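McyG protein (Microcystis aeruginosa PCC 7806, PDB 4R0M) probably activates phenylalanine or a related aromatic acid as its adenylate and loads it onto a peptidyl carrier domain during microcystin biosynthesis. Local coordinates at residues D54-L59 / E166-L171; L62-I67 / R159-K164; A89-G94 / A176-F181. All blocks are in the same frame, centred on the assembly; numbering follows the deposited sequence.

Contact 1: residues D54-L59 / E166-L171; sequences DALVIL and EQLPIL
The CD2 methyl of Leu168 meets two leucines of helix 48-64 that lie one turn apart, Leu56 and Leu59. It is 3.7 Å from Leu56 CD2 and 3.8 Å from Leu59 CD2, so one methyl group serves both partners. The two approaches differ. Leu56 and Leu168 cross at about a right angle, and Leu56 CD2 rests beside the whole fork of Leu168, with CG at 4.1 Å as well as both methyls nearby. Leu59 comes in on a slant and touches through CD2 alone. Its CG stands anti to the backbone N (chi1 177°), which carries the branch from the helix toward the 166-171 segment. The contact is purely apolar and small, burying 107 Å² in all. Replacing Leu168 with an alanine would probably open a gap facing Leu56 CD2 and Leu59 CD2 and leave those two methyls without their partner in the loop. The helix itself is regular here, with Leu59 N bonded to Ala55 O. The 166-171 segment has no regular structure and runs on toward strand 176-182. Ala55 and Ile58 turn to Leu92 and Ala89, so helix 48-64 packs on helix 80-93 on one flank and takes Leu168 on another, while the loop also touches helix 80-93 near Pro169.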
loop_
_atom_site.group_PDB
_atom_site.type_symbol
_atom_site.label_atom_id
_atom_site.label_comp_id
_atom_site.label_asym_id
_atom_site.label_seq_id
_atom_site.Cartn_x
_atom_site.Cartn_y
_atom_site.Cartn_z
ATOM N N ASP A 54 -17.452 -12.974 -16.898
ATOM C CA ASP A 54 -18.002 -12.704 -15.567
ATOM C C ASP A 54 -18.277 -11.208 -15.387
ATOM O O ASP A 54 -19.346 -10.817 -14.911
ATOM C CB ASP A 54 -17.036 -13.214 -14.492
ATOM C CG ASP A 54 -17.671 -13.313 -13.110
ATOM O OD1 ASP A 54 -18.908 -13.182 -12.979
ATOM O OD2 ASP A 54 -16.912 -13.537 -12.143
ATOM N N ALA A 55 -17.311 -10.386 -15.792
ATOM C CA ALA A 55 -17.438 -8.930 -15.739
ATOM C C ALA A 55 -18.647 -8.404 -16.522
ATOM O O ALA A 55 -19.349 -7.510 -16.047
ATOM C CB ALA A 55 -16.155 -8.271 -16.223
ATOM N N LEU A 56 -18.889 -8.966 -17.707
ATOM C CA LEU A 56 -20.035 -8.579 -18.543
ATOM C C LEU A 56 -21.375 -8.848 -17.862
ATOM O O LEU A 56 -22.308 -8.050 -17.983
ATOM C CB LEU A 56 -19.997 -9.295 -19.901
ATOM C CG LEU A 56 -18.977 -8.873 -20.962
ATOM C CD1 LEU A 56 -19.089 -9.775 -22.183
ATOM C CD2 LEU A 56 -19.152 -7.416 -21.364
ATOM N N VAL A 57 -21.458 -9.976 -17.158
ATOM C CA VAL A 57 -22.667 -10.360 -16.425
ATOM C C VAL A 57 -22.927 -9.379 -15.284
ATOM O O VAL A 57 -24.050 -8.901 -15.118
ATOM C CB VAL A 57 -22.577 -11.808 -15.882
ATOM C CG1 VAL A 57 -23.796 -12.151 -15.035
ATOM C CG2 VAL A 57 -22.436 -12.806 -17.025
ATOM N N ILE A 58 -21.879 -9.077 -14.515
ATOM C CA ILE A 58 -21.961 -8.119 -13.410
ATOM C C ILE A 58 -22.299 -6.726 -13.937
ATOM O O ILE A 58 -23.139 -6.028 -13.360
ATOM C CB ILE A 58 -20.653 -8.085 -12.582
ATOM C CG1 ILE A 58 -20.423 -9.437 -11.900
ATOM C CG2 ILE A 58 -20.694 -6.968 -11.542
ATOM C CD1 ILE A 58 -18.970 -9.762 -11.637
ATOM N N LEU A 59 -21.649 -6.339 -15.036
ATOM C CA LEU A 59 -21.911 -5.060 -15.694
ATOM C C LEU A 59 -23.381 -4.899 -16.083
ATOM O O LEU A 59 -23.962 -3.829 -15.892
ATOM C CB LEU A 59 -21.013 -4.886 -16.925
ATOM C CG LEU A 59 -21.190 -3.631 -17.792
ATOM C CD1 LEU A 59 -21.120 -2.345 -16.972
ATOM C CD2 LEU A 59 -20.156 -3.619 -18.907
ATOM N N GLU A 166 -25.526 -5.915 -24.016
ATOM C CA GLU A 166 -25.401 -5.055 -25.187
ATOM C C GLU A 166 -23.912 -4.824 -25.480
ATOM O O GLU A 166 -23.049 -5.379 -24.794
ATOM C CB GLU A 166 -26.136 -3.731 -24.934
ATOM C CG GLU A 166 -26.908 -3.190 -26.130
ATOM C CD GLU A 166 -26.086 -2.251 -26.996
ATOM O OE1 GLU A 166 -25.617 -1.215 -26.476
ATOM O OE2 GLU A 166 -25.917 -2.545 -28.200
ATOM N N GLN A 167 -23.618 -4.017 -26.497
ATOM C CA GLN A 167 -22.240 -3.714 -26.895
ATOM C C GLN A 167 -21.529 -2.838 -25.863
ATOM O O GLN A 167 -22.160 -2.027 -25.183
ATOM C CB GLN A 167 -22.211 -3.033 -28.271
ATOM C CG GLN A 167 -22.848 -3.832 -29.405
ATOM C CD GLN A 167 -21.891 -4.800 -30.090
ATOM O OE1 GLN A 167 -20.824 -5.128 -29.565
ATOM N NE2 GLN A 167 -22.276 -5.261 -31.277
ATOM N N LEU A 168 -20.215 -3.015 -25.755
ATOM C CA LEU A 168 -19.390 -2.236 -24.835
ATOM C C LEU A 168 -19.133 -0.828 -25.370
ATOM O O LEU A 168 -18.994 -0.650 -26.581
ATOM C CB LEU A 168 -18.059 -2.949 -24.576
ATOM C CG LEU A 168 -18.094 -4.210 -23.705
ATOM C CD1 LEU A 168 -16.760 -4.939 -23.767
ATOM C CD2 LEU A 168 -18.462 -3.874 -22.266
ATOM N N PRO A 169 -19.069 0.177 -24.472
ATOM C CA PRO A 169 -18.803 1.550 -24.910
ATOM C C PRO A 169 -17.350 1.764 -25.318
ATOM O O PRO A 169 -16.451 1.139 -24.756
ATOM C CB PRO A 169 -19.127 2.384 -23.669
ATOM C CG PRO A 169 -18.897 1.460 -22.522
ATOM C CD PRO A 169 -19.314 0.104 -23.017
ATOM N N ILE A 170 -17.131 2.636 -26.299
ATOM C CA ILE A 170 -15.780 3.041 -26.682
ATOM C C ILE A 170 -15.406 4.245 -25.828
ATOM O O ILE A 170 -16.117 5.253 -25.816
ATOM C CB ILE A 170 -15.658 3.371 -28.189
ATOM C CG1 ILE A 170 -16.265 2.245 -29.040
ATOM C CG2 ILE A 170 -14.198 3.606 -28.566
ATOM C CD1 ILE A 170 -16.471 2.598 -30.499
ATOM N N LEU A 171 -14.291 4.131 -25.113
ATOM C CA LEU A 171 -13.928 5.118 -24.101
ATOM C C LEU A 171 -12.700 5.938 -24.478
ATOM O O LEU A 171 -11.834 5.482 -25.229
ATOM C CB LEU A 171 -13.701 4.430 -22.749
ATOM C CG LEU A 171 -14.814 3.526 -22.209
ATOM C CD1 LEU A 171 -14.254 2.548 -21.184
ATOM C CD2 LEU A 171 -15.962 4.339 -21.624
#

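Contact 2: residues L62-I67 / R159-K164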
loop_
_atom_site.group_PDB
_atom_site.type_symbol
_atom_site.label_atom_id
_atom_site.label_comp_id
_atom_site.label_asym_id
_atom_site.label_seq_id
_atom_site.Cartn_x
_atom_site.Cartn_y
_atom_site.Cartn_z
ATOM N N LEU A 62 -25.313 -4.222 -13.055
ATOM C CA LEU A 62 -25.138 -2.815 -12.700
ATOM C C LEU A 62 -26.061 -1.909 -13.517
ATOM O O LEU A 62 -26.755 -1.057 -12.955
ATOM C CB LEU A 62 -23.674 -2.382 -12.860
ATOM C CG LEU A 62 -22.660 -2.903 -11.833
ATOM C CD1 LEU A 62 -21.238 -2.748 -12.350
ATOM C CD2 LEU A 62 -22.821 -2.205 -10.489
ATOM N N GLU A 63 -26.069 -2.109 -14.835
ATOM C CA GLU A 63 -26.939 -1.362 -15.747
ATOM C C GLU A 63 -28.420 -1.501 -15.386
ATOM O O GLU A 63 -29.164 -0.519 -15.416
ATOM C CB GLU A 63 -26.713 -1.804 -17.197
ATOM C CG GLU A 63 -25.436 -1.274 -17.836
ATOM C CD GLU A 63 -25.285 -1.702 -19.288
ATOM O OE1 GLU A 63 -25.300 -2.921 -19.566
ATOM O OE2 GLU A 63 -25.145 -0.815 -20.156
ATOM N N GLN A 64 -28.835 -2.718 -15.036
ATOM C CA GLN A 64 -30.224 -2.996 -14.665
ATOM C C GLN A 64 -30.647 -2.321 -13.359
ATOM O O GLN A 64 -31.838 -2.097 -13.134
ATOM C CB GLN A 64 -30.477 -4.503 -14.590
ATOM C CG GLN A 64 -30.714 -5.161 -15.942
ATOM C CD GLN A 64 -30.996 -6.652 -15.838
ATOM O OE1 GLN A 64 -31.342 -7.165 -14.771
ATOM N NE2 GLN A 64 -30.851 -7.356 -16.957
ATOM N N LYS A 65 -29.674 -2.002 -12.509
ATOM C CA LYS A 65 -29.939 -1.275 -11.266
ATOM C C LYS A 65 -29.928 0.242 -11.474
ATOM O O LYS A 65 -30.130 1.003 -10.529
ATOM C CB LYS A 65 -28.949 -1.679 -10.164
ATOM C CG LYS A 65 -29.032 -3.139 -9.734
ATOM C CD LYS A 65 -30.275 -3.439 -8.908
ATOM C CE LYS A 65 -30.607 -4.924 -8.944
ATOM N NZ LYS A 65 -31.651 -5.300 -7.950
ATOM N N GLY A 66 -29.691 0.673 -12.712
ATOM C CA GLY A 66 -29.736 2.091 -13.066
ATOM C C GLY A 66 -28.399 2.810 -13.027
ATOM O O GLY A 66 -28.347 4.033 -13.157
ATOM N N ILE A 67 -27.318 2.057 -12.847
ATOM C CA ILE A 67 -25.976 2.635 -12.822
ATOM C C ILE A 67 -25.482 2.835 -14.252
ATOM O O ILE A 67 -25.354 1.877 -15.016
ATOM C CB ILE A 67 -24.978 1.768 -12.016
ATOM C CG1 ILE A 67 -25.507 1.481 -10.598
ATOM C CG2 ILE A 67 -23.600 2.417 -11.978
ATOM C CD1 ILE A 67 -25.803 2.707 -9.752
ATOM N N ARG A 159 -24.684 -11.045 -10.443
ATOM C CA ARG A 159 -24.386 -12.207 -11.277
ATOM C C ARG A 159 -25.652 -12.958 -11.704
ATOM O O ARG A 159 -25.620 -13.751 -12.647
ATOM C CB ARG A 159 -23.436 -13.163 -10.548
ATOM C CG ARG A 159 -21.984 -12.716 -10.518
ATOM C CD ARG A 159 -21.068 -13.856 -10.104
ATOM N NE ARG A 159 -19.656 -13.500 -10.228
ATOM C CZ ARG A 159 -18.841 -13.257 -9.203
ATOM N NH1 ARG A 159 -19.284 -13.335 -7.955
ATOM N NH2 ARG A 159 -17.573 -12.941 -9.427
ATOM N N LYS A 160 -26.750 -12.657 -11.061
ATOM C CA LYS A 160 -28.003 -13.272 -11.352
ATOM C C LYS A 160 -28.767 -12.570 -12.424
ATOM O O LYS A 160 -29.781 -13.046 -12.858
ATOM C CB LYS A 160 -28.864 -13.251 -10.119
ATOM C CG LYS A 160 -28.413 -14.155 -9.020
ATOM C CD LYS A 160 -29.474 -14.169 -7.965
ATOM C CE LYS A 160 -28.967 -14.743 -6.668
ATOM N NZ LYS A 160 -28.598 -16.174 -6.755
ATOM N N ALA A 161 -28.283 -11.424 -12.845
ATOM C CA ALA A 161 -29.029 -10.598 -13.748
ATOM C C ALA A 161 -29.256 -11.297 -15.062
ATOM O O ALA A 161 -28.380 -11.993 -15.598
ATOM C CB ALA A 161 -28.343 -9.277 -13.974
ATOM N N PRO A 162 -30.507 -11.236 -15.506
ATOM C CA PRO A 162 -30.816 -11.870 -16.775
ATOM C C PRO A 162 -29.911 -11.052 -17.628
ATOM O O PRO A 162 -29.974 -9.821 -17.593
ATOM C CB PRO A 162 -32.271 -11.481 -17.012
ATOM C CG PRO A 162 -32.417 -10.167 -16.326
ATOM C CD PRO A 162 -31.519 -10.235 -15.122
ATOM N N SER A 163 -29.053 -11.706 -18.381
ATOM C CA SER A 163 -28.003 -10.959 -18.980
ATOM C C SER A 163 -28.324 -10.626 -20.417
ATOM O O SER A 163 -28.132 -11.417 -21.333
ATOM C CB SER A 163 -26.690 -11.694 -18.827
ATOM O OG SER A 163 -26.594 -12.174 -17.514
ATOM N N LYS A 164 -28.791 -9.394 -20.572
ATOM C CA LYS A 164 -29.287 -8.892 -21.813
ATOM C C LYS A 164 -28.099 -8.060 -22.221
ATOM O O LYS A 164 -28.116 -6.837 -22.197
ATOM C CB LYS A 164 -30.492 -7.972 -21.599
ATOM C CG LYS A 164 -31.779 -8.576 -21.074
ATOM C CD LYS A 164 -32.799 -7.452 -20.931
ATOM C CE LYS A 164 -34.166 -7.896 -20.433
ATOM N NZ LYS A 164 -35.102 -6.744 -20.295
#
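Gln64 reaches across to Pro162 from the C-terminal end of helix 48-64, close to where a Schellman motif closes the helix. Gly66, at positive phi (94°), is the first residue to leave the helical conformation, and Ile67 N returns to Leu62 O. The loop that Gln64 meets, 159-164, follows helix 155-158 in the adenylation domain.

Gln64 and Pro162 approach from opposite directions. Beyond CG the glutamine chain is extended (chi2 -179°), which sends its amide outward to the proline. The amide then spans the CG-CD side of the pyrrolidine ring: OE1 lies 3.1 Å from Pro162 CD, and NE2 lies 3.3 Å from Pro162 CG. The same NE2 donates a hydrogen bond to Pro162 O, 2.7 Å away. The donor sits in the carbonyl plane, but the bond is bent at the hydrogen, and the acceptor is tilted out of the glutamine's amide plane. The hydrogen bond, with the ring carbons packed against both amide ends, should limit rotation of the amide. Asn60 ND2 adds a weak hydrogen bond to Pro162 O, giving this carbonyl a second donor from the same helix.

Ala161 supplies an apolar neighbour, its CB 3.8 Å from Gln64 OE1, and the aliphatic part of Lys164 passes NE2 more loosely. Three of the four touching residues are exposed, so this is a surface fastening between helix end and loop. The loop also braces itself from within, as Ser163 OG donates to Ala161 O over 2.6 Å, tilted from that carbonyl's plane.

Contact 3: residues A89-G94 / A176-F181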
loop_
_atom_site.group_PDB
_atom_site.type_symbol
_atom_site.label_atom_id
_atom_site.label_comp_id
_atom_site.label_asym_id
_atom_site.label_seq_id
_atom_site.Cartn_x
_atom_site.Cartn_y
_atom_site.Cartn_z
ATOM N N ALA A 89 -15.762 -5.214 -14.320
ATOM C CA ALA A 89 -17.113 -4.897 -14.783
ATOM C C ALA A 89 -17.279 -3.387 -14.949
ATOM O O ALA A 89 -17.756 -2.919 -15.986
ATOM C CB ALA A 89 -18.154 -5.443 -13.821
ATOM N N CYS A 90 -16.873 -2.643 -13.920
ATOM C CA CYS A 90 -16.905 -1.185 -13.926
ATOM C C CYS A 90 -16.009 -0.606 -15.019
ATOM O O CYS A 90 -16.408 0.327 -15.725
ATOM C CB CYS A 90 -16.491 -0.635 -12.554
ATOM S SG CYS A 90 -17.637 -1.033 -11.208
ATOM N N PHE A 91 -14.805 -1.159 -15.160
ATOM C CA PHE A 91 -13.872 -0.711 -16.202
ATOM C C PHE A 91 -14.485 -0.816 -17.603
ATOM O O PHE A 91 -14.412 0.133 -18.388
ATOM C CB PHE A 91 -12.554 -1.493 -16.146
ATOM C CG PHE A 91 -11.671 -1.140 -14.975
ATOM C CD1 PHE A 91 -11.783 0.088 -14.327
ATOM C CD2 PHE A 91 -10.695 -2.031 -14.542
ATOM C CE1 PHE A 91 -10.955 0.406 -13.258
ATOM C CE2 PHE A 91 -9.863 -1.716 -13.475
ATOM C CZ PHE A 91 -9.995 -0.496 -12.830
ATOM N N LEU A 92 -15.100 -1.962 -17.896
ATOM C CA LEU A 92 -15.692 -2.227 -19.209
ATOM C C LEU A 92 -16.880 -1.323 -19.533
ATOM O O LEU A 92 -17.074 -0.941 -20.688
ATOM C CB LEU A 92 -16.118 -3.694 -19.329
ATOM C CG LEU A 92 -15.084 -4.823 -19.251
ATOM C CD1 LEU A 92 -15.797 -6.165 -19.262
ATOM C CD2 LEU A 92 -14.064 -4.759 -20.376
ATOM N N GLY A 93 -17.670 -0.980 -18.517
ATOM C CA GLY A 93 -18.870 -0.169 -18.720
ATOM C C GLY A 93 -18.676 1.331 -18.619
ATOM O O GLY A 93 -19.628 2.093 -18.782
ATOM N N GLY A 94 -17.447 1.760 -18.350
ATOM C CA GLY A 94 -17.158 3.175 -18.131
ATOM C C GLY A 94 -17.723 3.700 -16.822
ATOM O O GLY A 94 -17.924 4.906 -16.669
ATOM N N ALA A 176 -11.448 9.512 -16.674
ATOM C CA ALA A 176 -11.250 8.822 -15.403
ATOM C C ALA A 176 -11.694 7.366 -15.500
ATOM O O ALA A 176 -12.765 7.068 -16.033
ATOM C CB ALA A 176 -12.007 9.533 -14.292
ATOM N N ALA A 177 -10.855 6.470 -14.990
ATOM C CA ALA A 177 -11.152 5.042 -14.977
ATOM C C ALA A 177 -11.196 4.492 -13.552
ATOM O O ALA A 177 -11.846 3.481 -13.291
ATOM C CB ALA A 177 -10.125 4.281 -15.802
ATOM N N LEU A 178 -10.495 5.162 -12.640
ATOM C CA LEU A 178 -10.338 4.680 -11.276
ATOM C C LEU A 178 -10.184 5.836 -10.296
ATOM O O LEU A 178 -9.387 6.751 -10.518
ATOM C CB LEU A 178 -9.129 3.741 -11.189
ATOM C CG LEU A 178 -8.773 3.056 -9.864
ATOM C CD1 LEU A 178 -9.882 2.130 -9.378
ATOM C CD2 LEU A 178 -7.467 2.295 -10.027
ATOM N N LEU A 179 -10.958 5.787 -9.218
ATOM C CA LEU A 179 -10.888 6.799 -8.171
ATOM C C LEU A 179 -10.509 6.148 -6.844
ATOM O O LEU A 179 -11.269 5.347 -6.301
ATOM C CB LEU A 179 -12.219 7.553 -8.066
ATOM C CG LEU A 179 -12.383 8.695 -7.056
ATOM C CD1 LEU A 179 -11.349 9.794 -7.247
ATOM C CD2 LEU A 179 -13.788 9.267 -7.161
ATOM N N LEU A 180 -9.322 6.487 -6.342
ATOM C CA LEU A 180 -8.802 5.912 -5.100
ATOM C C LEU A 180 -8.573 6.969 -4.023
ATOM O O LEU A 180 -7.753 7.877 -4.190
ATOM C CB LEU A 180 -7.501 5.141 -5.359
ATOM C CG LEU A 180 -7.561 3.856 -6.189
ATOM C CD1 LEU A 180 -6.186 3.529 -6.746
ATOM C CD2 LEU A 180 -8.098 2.698 -5.364
ATOM N N PHE A 181 -9.299 6.835 -2.917
ATOM C CA PHE A 181 -9.193 7.768 -1.802
ATOM C C PHE A 181 -8.113 7.348 -0.816
ATOM O O PHE A 181 -8.086 6.204 -0.364
ATOM C CB PHE A 181 -10.537 7.903 -1.082
ATOM C CG PHE A 181 -11.512 8.807 -1.779
ATOM C CD1 PHE A 181 -12.326 8.323 -2.801
ATOM C CD2 PHE A 181 -11.626 10.142 -1.411
ATOM C CE1 PHE A 181 -13.227 9.157 -3.445
ATOM C CE2 PHE A 181 -12.526 10.981 -2.051
ATOM C CZ PHE A 181 -13.327 10.487 -3.070
#
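Phe91 of helix 80-93 brings the edge of its ring to the backbone carbonyl of Ala177 in strand 176-182. This polar contact is the closest one: Ala177 O lies in the plane of the ring, 3.2 Å from Phe91 CE1 and 3.5 Å from Phe91 CD1, so that the weakly positive ring hydrogens face the oxygen. With CG beside the backbone N and anti to the carbonyl carbon (chi1 -72°), the ring swings out from the helix so that its CD1-CE1 edge reaches Ala177 O. The apolar part is slighter. Leu178 CB also lies near the ring plane, 4.3 Å from CE1, and Trp88 meets Phe91 edge-to-face from within the same helix. Leu19 touches both Phe91 and Ala177.

Backbone geometry accounts for the strand's shape at this point. Ala177 and Leu178 both face Leu194 in a classic beta bulge, while Gly94, at positive phi, ends the helix in a Schellman motif. All three touching residues are buried.

Strand 176-182 pairs antiparallel with 190-195, and the turn between them carries the TSGSTG-type signature of the phosphate-binding loop of adenylate-forming ANL enzymes. The side chain of Leu178 is about 12 Å from the bound phenylalanyl-adenylate, and the bulge lies within the hairpin, at the end of the strand pair away from the connecting turn.

Contact 3 is fully buried, contact 1 partly so, and contact 2 lies at the surface. The chemistry follows this order: an aromatic edge against a backbone carbonyl in the interior, leucine methyls at the intermediate site, and an amide hydrogen bond at the periphery. Contacts 1 and 2 both draw on helix 48-64 and on the chain between helix 155-158 and strand 176-182, with centres about 10 Å apart. The salt bridge from Arg159 NH2 to Asp54 OD2 (2.9 Å) joins them. Contact 3 uses helix 80-93, which packs on helix 48-64 through Ala89 and Leu59 and meets the loop where Pro169 CD approaches Leu92 O.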